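Local coordinates for tubulin-like protein CetZ (Methanosaeta thermophila, PDB 3ZID) that binds GTP as a tubulin-like GTPase of the archaeal cytoskeleton and is probably involved in the control of cell shape, at residues K242-R247 / R281-V286; D287-E292 / V303-V308. One frame throughout, in Å; residues are numbered along the deposited sequence.

Interaction 1 of 2, residues K242-R247 / R281-V286; sequences KSPSIR and REYLNV
CG of Tyr283 (chi1 -65°) and CG1 of Ile246 (chi1 -60°) each stand beside their own backbone N, while CG2 of Ile246 is anti to it, and both side chains thereby lean into the gap between 242-247 and 281-286. The tyrosine ring presents its CD1-CE1 side to Pro244, whose CB comes within 3.8 Å of CE1 at an oblique angle. Ile246 instead reaches backbone: its CG1 (3.7 Å) and CD1 (3.8 Å) both lie against the carbonyl O of Tyr283, which also takes a water hydrogen bond, and its CD1 ends 4.4 Å from CD2 of Leu284, a loose apolar touch. The two segments are the lead-ins to two helices, 246-252 and 286-296, in the C-terminal part of this tubulin/FtsZ-type fold, and each has its own N-cap, Ser245 OG bonding to Ala248 N and Asn285 OD1 to Glu288 N. No direct hydrogen bond joins the segments. The water bridges them, donating to Tyr283 O at 2.7 Å and, more weakly, to Pro244 O at 3.3 Å. Ile246 and Leu284 also touch Ile277 of strand 270-279, while Pro314 packs against Ile246 and Tyr283.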
ATOM      1  N   LYS A 242      27.222 -13.809  -9.216  1.00 35.02           N
ATOM      2  CA  LYS A 242      28.286 -13.107  -9.922  1.00 47.51           C
ATOM      3  C   LYS A 242      28.723 -11.894  -9.124  1.00 51.98           C
ATOM      4  O   LYS A 242      29.885 -11.768  -8.777  1.00 61.47           O
ATOM      5  CB  LYS A 242      27.786 -12.551 -11.258  1.00 52.92           C
ATOM      6  CG  LYS A 242      27.119 -13.496 -12.226  1.00 64.00           C
ATOM      7  CD  LYS A 242      26.307 -12.657 -13.216  1.00 72.91           C
ATOM      8  CE  LYS A 242      25.667 -13.485 -14.314  1.00 80.69           C
ATOM      9  NZ  LYS A 242      24.769 -12.643 -15.167  1.00 85.41           N
ATOM     10  N   SER A 243      27.783 -10.981  -8.882  1.00 48.62           N
ATOM     11  CA  SER A 243      28.063  -9.734  -8.175  1.00 42.07           C
ATOM     12  C   SER A 243      27.270  -9.616  -6.885  1.00 39.41           C
ATOM     13  O   SER A 243      26.155  -9.088  -6.881  1.00 39.71           O
ATOM     14  CB  SER A 243      27.777  -8.539  -9.074  1.00 46.64           C
ATOM     15  OG  SER A 243      26.412  -8.510  -9.430  1.00 60.97           O
ATOM     16  N   PRO A 244      27.853 -10.094  -5.783  1.00 36.54           N
ATOM     17  CA  PRO A 244      27.265 -10.114  -4.439  1.00 32.81           C
ATOM     18  C   PRO A 244      27.564  -8.836  -3.642  1.00 32.13           C
ATOM     19  O   PRO A 244      27.301  -8.790  -2.440  1.00 32.37           O
ATOM     20  CB  PRO A 244      27.954 -11.306  -3.791  1.00 25.27           C
ATOM     21  CG  PRO A 244      29.328 -11.275  -4.399  1.00 28.09           C
ATOM     22  CD  PRO A 244      29.149 -10.803  -5.821  1.00 35.86           C
ATOM     23  N   SER A 245      28.084  -7.813  -4.315  1.00 25.44           N
ATOM     24  CA  SER A 245      28.473  -6.562  -3.668  1.00 31.41           C
ATOM     25  C   SER A 245      27.341  -5.967  -2.824  1.00 30.26           C
ATOM     26  O   SER A 245      26.273  -5.607  -3.349  1.00 29.24           O
ATOM     27  CB  SER A 245      28.874  -5.559  -4.758  1.00 35.65           C
ATOM     28  OG  SER A 245      28.983  -4.239  -4.262  1.00 39.71           O
ATOM     29  N   ILE A 246      27.602  -5.819  -1.526  1.00 26.29           N
ATOM     30  CA  ILE A 246      26.606  -5.287  -0.596  1.00 31.69           C
ATOM     31  C   ILE A 246      26.354  -3.810  -0.887  1.00 33.29           C
ATOM     32  O   ILE A 246      25.230  -3.339  -0.810  1.00 31.37           O
ATOM     33  CB  ILE A 246      27.035  -5.453   0.868  1.00 30.23           C
ATOM     34  CG1 ILE A 246      27.235  -6.930   1.195  1.00 28.31           C
ATOM     35  CG2 ILE A 246      25.970  -4.898   1.809  1.00 32.85           C
ATOM     36  CD1 ILE A 246      25.953  -7.698   1.264  1.00 29.91           C
ATOM     37  N   ARG A 247      27.414  -3.092  -1.222  1.00 35.05           N
ATOM     38  CA  ARG A 247      27.304  -1.699  -1.598  1.00 37.46           C
ATOM     39  C   ARG A 247      26.320  -1.526  -2.739  1.00 40.91           C
ATOM     40  O   ARG A 247      25.431  -0.677  -2.684  1.00 40.41           O
ATOM     41  CB  ARG A 247      28.673  -1.177  -2.015  1.00 40.73           C
ATOM     42  CG  ARG A 247      28.652   0.164  -2.718  1.00 53.10           C
ATOM     43  CD  ARG A 247      30.068   0.572  -3.086  1.00 62.84           C
ATOM     44  NE  ARG A 247      30.183   1.984  -3.436  1.00 70.90           N
ATOM     45  CZ  ARG A 247      31.336   2.644  -3.467  1.00 78.85           C
ATOM     46  NH1 ARG A 247      32.462   2.017  -3.158  1.00 79.75           N
ATOM     47  NH2 ARG A 247      31.364   3.930  -3.802  1.00 83.23           N
ATOM     48  N   ARG A 281      26.467 -15.968   5.620  1.00 17.92           N
ATOM     49  CA  ARG A 281      27.396 -15.262   6.488  1.00 19.01           C
ATOM     50  C   ARG A 281      28.650 -14.813   5.704  1.00 22.17           C
ATOM     51  O   ARG A 281      29.211 -13.742   5.949  1.00 20.81           O
ATOM     52  CB  ARG A 281      27.783 -16.182   7.662  1.00 13.89           C
ATOM     53  CG  ARG A 281      28.681 -15.578   8.726  1.00 15.83           C
ATOM     54  CD  ARG A 281      29.103 -16.661   9.742  1.00 17.73           C
ATOM     55  NE  ARG A 281      27.998 -17.254  10.487  1.00 18.52           N
ATOM     56  CZ  ARG A 281      27.403 -16.723  11.559  1.00 17.51           C
ATOM     57  NH1 ARG A 281      27.790 -15.550  12.066  1.00 13.14           N
ATOM     58  NH2 ARG A 281      26.413 -17.383  12.138  1.00 14.82           N
ATOM     59  N   GLU A 282      29.105 -15.634   4.764  1.00 14.76           N
ATOM     60  CA  GLU A 282      30.359 -15.298   4.086  1.00 23.43           C
ATOM     61  C   GLU A 282      30.234 -14.011   3.255  1.00 24.28           C
ATOM     62  O   GLU A 282      31.215 -13.361   2.961  1.00 23.06           O
ATOM     63  CB  GLU A 282      30.889 -16.464   3.246  1.00 26.47           C
ATOM     64  CG  GLU A 282      29.973 -16.920   2.121  1.00 29.06           C
ATOM     65  CD  GLU A 282      28.985 -17.992   2.564  1.00 37.35           C
ATOM     66  OE1 GLU A 282      28.745 -18.133   3.798  1.00 32.67           O
ATOM     67  OE2 GLU A 282      28.451 -18.688   1.662  1.00 39.58           O
ATOM     68  N   TYR A 283      29.018 -13.636   2.896  1.00 19.03           N
ATOM     69  CA  TYR A 283      28.819 -12.398   2.160  1.00 17.66           C
ATOM     70  C   TYR A 283      28.748 -11.160   3.037  1.00 22.07           C
ATOM     71  O   TYR A 283      28.734 -10.049   2.512  1.00 24.23           O
ATOM     72  CB  TYR A 283      27.537 -12.478   1.361  1.00 19.90           C
ATOM     73  CG  TYR A 283      27.563 -13.515   0.277  1.00 24.35           C
ATOM     74  CD1 TYR A 283      28.580 -13.528  -0.673  1.00 26.59           C
ATOM     75  CD2 TYR A 283      26.546 -14.456   0.172  1.00 19.84           C
ATOM     76  CE1 TYR A 283      28.597 -14.457  -1.694  1.00 24.72           C
ATOM     77  CE2 TYR A 283      26.554 -15.389  -0.843  1.00 25.02           C
ATOM     78  CZ  TYR A 283      27.586 -15.385  -1.774  1.00 25.05           C
ATOM     79  OH  TYR A 283      27.593 -16.310  -2.789  1.00 28.16           O
ATOM     80  N   LEU A 284      28.666 -11.344   4.352  1.00 15.52           N
ATOM     81  CA  LEU A 284      28.346 -10.236   5.268  1.00 16.29           C
ATOM     82  C   LEU A 284      29.550  -9.684   6.004  1.00 19.28           C
ATOM     83  O   LEU A 284      30.039 -10.263   6.975  1.00 24.99           O
ATOM     84  CB  LEU A 284      27.263 -10.646   6.268  1.00 17.84           C
ATOM     85  CG  LEU A 284      25.953 -11.184   5.687  1.00 17.27           C
ATOM     86  CD1 LEU A 284      25.038 -11.702   6.783  1.00 18.67           C
ATOM     87  CD2 LEU A 284      25.223 -10.170   4.813  1.00 22.36           C
ATOM     88  N   ASN A 285      30.041  -8.555   5.524  1.00 19.96           N
ATOM     89  CA  ASN A 285      31.151  -7.858   6.137  1.00 20.89           C
ATOM     90  C   ASN A 285      30.573  -6.676   6.900  1.00 27.97           C
ATOM     91  O   ASN A 285      30.161  -5.684   6.293  1.00 25.13           O
ATOM     92  CB  ASN A 285      32.101  -7.391   5.029  1.00 29.03           C
ATOM     93  CG  ASN A 285      33.353  -6.710   5.555  1.00 39.98           C
ATOM     94  OD1 ASN A 285      33.346  -6.046   6.597  1.00 42.81           O
ATOM     95  ND2 ASN A 285      34.441  -6.856   4.810  1.00 45.97           N
ATOM     96  N   VAL A 286      30.497  -6.806   8.221  1.00 21.25           N
ATOM     97  CA  VAL A 286      29.879  -5.781   9.053  1.00 26.99           C
ATOM     98  C   VAL A 286      30.501  -4.402   8.890  1.00 20.81           C
ATOM     99  O   VAL A 286      29.804  -3.394   8.850  1.00 26.40           O
ATOM    100  CB  VAL A 286      29.873  -6.191  10.542  1.00 26.29           C
ATOM    101  CG1 VAL A 286      29.083  -5.181  11.362  1.00 19.42           C
ATOM    102  CG2 VAL A 286      29.283  -7.556  10.682  1.00 33.68           C
TER
HETATM  103  O   HOH W   1      29.457  -9.552  -0.059  1.00 36.75           O

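Interaction 2 of 2, residues D287-E292 / V303-V308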
ATOM      1  N   ASP A 287      31.817  -4.369   8.795  1.00 25.98           N
ATOM      2  CA  ASP A 287      32.546  -3.129   8.610  1.00 27.72           C
ATOM      3  C   ASP A 287      32.180  -2.458   7.306  1.00 29.82           C
ATOM      4  O   ASP A 287      31.918  -1.253   7.268  1.00 28.83           O
ATOM      5  CB  ASP A 287      34.049  -3.409   8.624  1.00 33.94           C
ATOM      6  CG  ASP A 287      34.874  -2.145   8.541  1.00 51.15           C
ATOM      7  OD1 ASP A 287      34.391  -1.081   8.983  1.00 57.62           O
ATOM      8  OD2 ASP A 287      36.002  -2.208   8.014  1.00 57.10           O
ATOM      9  N   GLU A 288      32.144  -3.241   6.236  1.00 21.16           N
ATOM     10  CA  GLU A 288      31.740  -2.721   4.926  1.00 21.97           C
ATOM     11  C   GLU A 288      30.291  -2.228   4.953  1.00 25.36           C
ATOM     12  O   GLU A 288      29.982  -1.173   4.418  1.00 33.40           O
ATOM     13  CB  GLU A 288      31.917  -3.786   3.833  1.00 24.32           C
ATOM     14  CG  GLU A 288      31.210  -3.464   2.537  1.00 37.04           C
ATOM     15  CD  GLU A 288      31.257  -4.604   1.528  1.00 51.56           C
ATOM     16  OE1 GLU A 288      31.490  -5.759   1.949  1.00 49.19           O
ATOM     17  OE2 GLU A 288      31.022  -4.348   0.320  1.00 60.89           O
ATOM     18  N   ILE A 289      29.398  -2.999   5.566  1.00 24.79           N
ATOM     19  CA  ILE A 289      27.983  -2.622   5.605  1.00 23.27           C
ATOM     20  C   ILE A 289      27.828  -1.308   6.364  1.00 24.19           C
ATOM     21  O   ILE A 289      27.102  -0.411   5.940  1.00 29.16           O
ATOM     22  CB  ILE A 289      27.138  -3.713   6.251  1.00 18.79           C
ATOM     23  CG1 ILE A 289      27.134  -4.955   5.352  1.00 20.22           C
ATOM     24  CG2 ILE A 289      25.710  -3.205   6.513  1.00 19.67           C
ATOM     25  CD1 ILE A 289      26.835  -6.262   6.076  1.00 22.24           C
ATOM     26  N   THR A 290      28.531  -1.208   7.486  1.00 24.72           N
ATOM     27  CA  THR A 290      28.506  -0.024   8.321  1.00 22.79           C
ATOM     28  C   THR A 290      28.957   1.216   7.556  1.00 34.13           C
ATOM     29  O   THR A 290      28.294   2.262   7.609  1.00 30.49           O
ATOM     30  CB  THR A 290      29.333  -0.244   9.589  1.00 25.95           C
ATOM     31  OG1 THR A 290      28.726  -1.314  10.331  1.00 27.29           O
ATOM     32  CG2 THR A 290      29.344   1.007  10.453  1.00 32.31           C
ATOM     33  N   LYS A 291      30.047   1.072   6.805  1.00 24.23           N
ATOM     34  CA  LYS A 291      30.583   2.151   5.986  1.00 28.45           C
ATOM     35  C   LYS A 291      29.577   2.591   4.931  1.00 32.65           C
ATOM     36  O   LYS A 291      29.365   3.792   4.726  1.00 27.68           O
ATOM     37  CB  LYS A 291      31.893   1.721   5.319  1.00 34.05           C
ATOM     38  CG  LYS A 291      33.078   1.696   6.244  1.00 41.52           C
ATOM     39  CD  LYS A 291      34.229   0.908   5.639  1.00 53.98           C
ATOM     40  CE  LYS A 291      35.415   0.850   6.587  1.00 60.31           C
ATOM     41  NZ  LYS A 291      36.389  -0.202   6.190  1.00 66.06           N
ATOM     42  N   GLU A 292      28.912   1.625   4.300  1.00 32.44           N
ATOM     43  CA  GLU A 292      27.865   1.962   3.337  1.00 36.68           C
ATOM     44  C   GLU A 292      26.688   2.676   3.968  1.00 34.73           C
ATOM     45  O   GLU A 292      26.164   3.625   3.392  1.00 41.85           O
ATOM     46  CB  GLU A 292      27.400   0.727   2.577  1.00 44.41           C
ATOM     47  CG  GLU A 292      28.498   0.126   1.714  1.00 53.83           C
ATOM     48  CD  GLU A 292      29.045   1.124   0.698  1.00 63.63           C
ATOM     49  OE1 GLU A 292      28.256   1.957   0.193  1.00 67.38           O
ATOM     50  OE2 GLU A 292      30.264   1.077   0.407  1.00 64.23           O
ATOM     51  N   VAL A 303      19.361   6.461   9.651  1.00 32.18           N
ATOM     52  CA  VAL A 303      19.313   5.129   9.062  1.00 33.10           C
ATOM     53  C   VAL A 303      19.575   4.059  10.105  1.00 30.31           C
ATOM     54  O   VAL A 303      20.569   4.112  10.810  1.00 30.05           O
ATOM     55  CB  VAL A 303      20.358   4.976   7.946  1.00 35.47           C
ATOM     56  CG1 VAL A 303      20.247   3.588   7.313  1.00 28.25           C
ATOM     57  CG2 VAL A 303      20.188   6.084   6.907  1.00 31.64           C
ATOM     58  N   PHE A 304      18.665   3.104  10.214  1.00 28.77           N
ATOM     59  CA  PHE A 304      18.858   1.939  11.079  1.00 26.17           C
ATOM     60  C   PHE A 304      19.204   0.767  10.193  1.00 23.60           C
ATOM     61  O   PHE A 304      18.794   0.708   9.034  1.00 25.84           O
ATOM     62  CB  PHE A 304      17.575   1.588  11.830  1.00 21.81           C
ATOM     63  CG  PHE A 304      17.074   2.672  12.704  1.00 33.22           C
ATOM     64  CD1 PHE A 304      17.600   2.854  13.968  1.00 31.08           C
ATOM     65  CD2 PHE A 304      16.086   3.529  12.257  1.00 31.25           C
ATOM     66  CE1 PHE A 304      17.134   3.855  14.778  1.00 34.21           C
ATOM     67  CE2 PHE A 304      15.621   4.541  13.061  1.00 36.28           C
ATOM     68  CZ  PHE A 304      16.147   4.706  14.320  1.00 35.91           C
ATOM     69  N   LYS A 305      19.980  -0.163  10.722  1.00 22.96           N
ATOM     70  CA  LYS A 305      20.389  -1.296   9.925  1.00 25.14           C
ATOM     71  C   LYS A 305      20.205  -2.570  10.684  1.00 23.41           C
ATOM     72  O   LYS A 305      20.247  -2.584  11.914  1.00 29.81           O
ATOM     73  CB  LYS A 305      21.836  -1.146   9.467  1.00 32.66           C
ATOM     74  CG  LYS A 305      22.852  -1.447  10.542  1.00 35.47           C
ATOM     75  CD  LYS A 305      24.238  -1.133  10.023  1.00 46.47           C
ATOM     76  CE  LYS A 305      25.305  -1.728  10.921  1.00 46.64           C
ATOM     77  NZ  LYS A 305      25.184  -3.202  10.918  1.00 52.67           N
ATOM     78  N   GLY A 306      19.942  -3.632   9.938  1.00 21.82           N
ATOM     79  CA  GLY A 306      19.810  -4.954  10.500  1.00 28.33           C
ATOM     80  C   GLY A 306      20.511  -5.941   9.583  1.00 25.32           C
ATOM     81  O   GLY A 306      20.447  -5.822   8.371  1.00 20.19           O
ATOM     82  N   ILE A 307      21.197  -6.911  10.165  1.00 23.42           N
ATOM     83  CA  ILE A 307      21.777  -7.981   9.380  1.00 23.26           C
ATOM     84  C   ILE A 307      21.098  -9.290   9.769  1.00 27.34           C
ATOM     85  O   ILE A 307      20.905  -9.563  10.952  1.00 28.66           O
ATOM     86  CB  ILE A 307      23.293  -8.030   9.564  1.00 30.91           C
ATOM     87  CG1 ILE A 307      23.852  -6.610   9.500  1.00 36.47           C
ATOM     88  CG2 ILE A 307      23.932  -8.810   8.472  1.00 25.45           C
ATOM     89  CD1 ILE A 307      25.252  -6.473  10.049  1.00 43.29           C
ATOM     90  N   VAL A 308      20.655 -10.059   8.772  1.00 20.60           N
ATOM     91  CA  VAL A 308      20.035 -11.345   9.040  1.00 12.77           C
ATOM     92  C   VAL A 308      20.792 -12.423   8.289  1.00 22.16           C
ATOM     93  O   VAL A 308      20.845 -12.412   7.071  1.00 19.78           O
ATOM     94  CB  VAL A 308      18.547 -11.392   8.605  1.00 23.66           C
ATOM     95  CG1 VAL A 308      17.916 -12.724   9.029  1.00 19.16           C
ATOM     96  CG2 VAL A 308      17.778 -10.222   9.214  1.00 27.03           C
TER
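Ile289 faces strand 303-308 from helix 287-292 and meets two of its side chains, Lys305 and Ile307, which point to the helix from alternate positions of the strand. Its CD1 lies 4.3 Å from CD1 of Ile307, end to end, while its other branch, CG2, lies 4.3 Å from CD in the aliphatic part of Lys305. Buried Ile289 thus fills the inner part of a modest contact, in which the axes of the two short segments run nearly antiparallel (158°) with a closest approach of 10.2 Å.

Thr290, Lys305 and Ile307, all partly exposed, form the looser outer part, where a polar atom meets aliphatic carbon and no hydrogen bond crosses. Lys305 sends its chain past Ile289 to Thr290, bending only at the last torsion (chi4 63°), and its CE comes 3.5 Å from Thr290 OG1, the two side chains crossing obliquely. NZ stays 4.1 Å from the same OG1, whose hydrogen bond goes to the carbonyl O of Val286, one turn earlier in the helix. On an exposed flank of the helix, Lys291 NZ pairs with Asp287 OD2 at 2.7 Å, approaching from above the carboxylate plane in a one-turn salt bridge that does not involve the strand.

Helix and strand belong to a beta-alpha-beta unit: strand 270-279 leads through helix 286-296 into strand 302-309, which pairs in parallel with 270-279 at the edge of the mixed sheet. Ile289 also touches Ile277 of that inner strand and Glu292 touches Ile250 of helix 246-252, whereas Phe304, on the other face of the sheet, packs against helix 219-225.

How the interactions relate
Read from the N terminus, the chain first passes 242-247 at the start of helix 246-252, runs through strand 270-279, and returns at 281-286, where interaction 1 closes a loop of 33 intervening residues. Interaction 2 opens at the very next residue and closes a shorter loop, with ten residues between its segments. The two therefore follow in series, neither nested nor crossed. In space they adjoin, with centres about 11 Å apart: Ile246 CG2 lies 3.7 Å from Ile289 CG1, and Leu284 CD1 lies 3.5 Å from Ile307 CG2. Interaction 1 joins the start of helix 246-252 to the loop before helix 286-296; interaction 2 ties that second helix to edge strand 302-309, both away from the nucleotide site.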